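Local structure of cytochrome c, putative (Shewanella oneidensis, 1SP3) at residues A[240-245]-A[281-286]. The protein carries eight c-type hemes in a single chain and probably works as a respiratory oxidoreductase that reduces tetrathionate. Numbering follows the deposited sequence.
Sequences FAKNEP and EKMVKP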
# COMPACT_ATOMS: atom_id res chain seq x y z
N PHE A 240 -2.82 -0.13 -14.94
CA PHE A 240 -3.01 -0.99 -13.80
C PHE A 240 -4.51 -1.36 -13.62
O PHE A 240 -5.39 -0.94 -14.40
CB PHE A 240 -2.37 -0.31 -12.60
CG PHE A 240 -3.09 0.92 -12.15
CD1 PHE A 240 -4.11 0.84 -11.23
CD2 PHE A 240 -2.69 2.19 -12.59
CE1 PHE A 240 -4.75 1.99 -10.78
CE2 PHE A 240 -3.34 3.34 -12.17
CZ PHE A 240 -4.34 3.27 -11.28
N ALA A 241 -4.81 -2.14 -12.58
CA ALA A 241 -6.17 -2.71 -12.41
C ALA A 241 -6.60 -3.33 -13.76
O ALA A 241 -7.66 -3.08 -14.28
CB ALA A 241 -7.18 -1.63 -11.95
N LYS A 242 -5.72 -4.08 -14.36
CA LYS A 242 -5.98 -4.67 -15.66
C LYS A 242 -7.11 -5.66 -15.63
O LYS A 242 -7.81 -5.79 -16.62
CB LYS A 242 -4.71 -5.36 -16.11
CG LYS A 242 -3.67 -4.48 -16.71
CD LYS A 242 -2.36 -5.34 -16.89
CE LYS A 242 -1.30 -4.50 -17.52
NZ LYS A 242 -0.05 -5.26 -17.83
N ASN A 243 -7.29 -6.41 -14.53
CA ASN A 243 -8.17 -7.59 -14.53
C ASN A 243 -9.44 -7.43 -13.70
O ASN A 243 -10.38 -8.20 -13.88
CB ASN A 243 -7.42 -8.85 -14.10
CG ASN A 243 -6.27 -9.17 -15.05
OD1 ASN A 243 -6.40 -9.04 -16.27
ND2 ASN A 243 -5.12 -9.47 -14.49
N GLU A 244 -9.44 -6.42 -12.84
CA GLU A 244 -10.39 -6.26 -11.74
C GLU A 244 -10.45 -4.73 -11.37
O GLU A 244 -9.40 -4.13 -11.20
CB GLU A 244 -9.77 -7.00 -10.58
CG GLU A 244 -10.68 -7.43 -9.45
CD GLU A 244 -10.23 -8.78 -8.92
OE1 GLU A 244 -9.02 -8.89 -8.48
OE2 GLU A 244 -11.06 -9.75 -9.00
N PRO A 245 -11.65 -4.16 -11.13
CA PRO A 245 -11.82 -2.74 -10.75
C PRO A 245 -11.09 -2.42 -9.46
O PRO A 245 -11.08 -3.29 -8.62
CB PRO A 245 -13.35 -2.61 -10.52
CG PRO A 245 -13.95 -3.75 -11.33
CD PRO A 245 -12.95 -4.88 -11.18
N GLU A 281 -12.83 1.77 -11.08
CA GLU A 281 -12.34 1.81 -12.48
C GLU A 281 -11.48 0.60 -12.75
O GLU A 281 -10.77 0.09 -11.84
CB GLU A 281 -11.57 3.07 -12.78
CG GLU A 281 -11.57 3.43 -14.26
CD GLU A 281 -10.64 4.60 -14.65
OE1 GLU A 281 -10.45 5.53 -13.82
OE2 GLU A 281 -10.11 4.57 -15.82
N LYS A 282 -11.59 0.08 -13.98
CA LYS A 282 -10.78 -1.02 -14.40
C LYS A 282 -9.88 -0.54 -15.60
O LYS A 282 -10.29 0.34 -16.34
CB LYS A 282 -11.77 -2.07 -14.88
CG LYS A 282 -11.36 -3.53 -14.72
CD LYS A 282 -12.17 -4.48 -15.66
CE LYS A 282 -11.29 -5.08 -16.72
NZ LYS A 282 -11.74 -6.49 -17.03
N MET A 283 -8.70 -1.11 -15.79
CA MET A 283 -7.85 -0.77 -16.90
C MET A 283 -7.44 0.74 -16.84
O MET A 283 -7.81 1.56 -17.73
CB MET A 283 -8.49 -1.24 -18.23
CG MET A 283 -7.45 -1.48 -19.34
SD MET A 283 -6.24 -2.89 -19.07
CE MET A 283 -5.42 -2.62 -20.60
N VAL A 284 -6.71 1.10 -15.75
CA VAL A 284 -6.54 2.48 -15.36
C VAL A 284 -5.19 3.02 -15.80
O VAL A 284 -4.12 2.38 -15.53
CB VAL A 284 -6.70 2.63 -13.83
CG1 VAL A 284 -6.78 4.08 -13.43
CG2 VAL A 284 -8.01 1.94 -13.36
N LYS A 285 -5.21 4.17 -16.46
CA LYS A 285 -3.98 4.86 -16.71
C LYS A 285 -3.54 5.49 -15.44
O LYS A 285 -4.31 6.08 -14.64
CB LYS A 285 -4.16 5.94 -17.76
CG LYS A 285 -4.60 5.39 -19.13
CD LYS A 285 -4.98 6.55 -20.04
CE LYS A 285 -5.29 5.97 -21.46
NZ LYS A 285 -6.10 6.91 -22.30
N PRO A 286 -2.24 5.38 -15.22
CA PRO A 286 -1.61 6.11 -14.12
C PRO A 286 -1.65 7.63 -14.38
O PRO A 286 -1.78 8.04 -15.49
CB PRO A 286 -0.15 5.63 -14.18
CG PRO A 286 -0.18 4.31 -14.85
CD PRO A 286 -1.30 4.46 -15.90
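Phe240 lays one face of its ring against Val284, whose CB sits 3.7 Å from the ring centroid in a CH-pi contact displaced toward the rim. CG of Phe240 lies between its backbone N and carbonyl carbon (chi1 69°), and chi2 of 89° turns the ring plane. Phe240 CZ comes 3.4 Å from Val284 CG1, while Pro286 CA meets the ring edge in plane. A flat aromatic suits this place, offering a face to the branched valine and an edge to the proline. Val284 CG2 reaches the small CB of Ala241.

The two backbones form a single antiparallel bridge: Phe240 N donates to Val284 O at 2.9 Å, and Val284 N to Phe240 O at 2.8 Å. Met283 N donates a hydrogen bond to Ala241 O (2.7 Å) from above the carbonyl plane. The bridge joins the loop entering strand 246-251 to the connection between strands 276-281 and 287-291; the three strands belong to one mixed sheet. Pro245, with no N-H to donate, brings CA within 3.2 Å of Glu281 O in a CA-H...O contact, and Lys282 CG packs against the ring N of Pro245.

The flexible thioether of Met283 suits the aliphatic part of Lys242, with SD 3.8 Å from Lys242 CG. Beyond CG the lysine runs extended away from the sulfur to NZ, hydrogen-bonded to Ser403 OG and the carbonyls of Ala167, Thr168 and Met401.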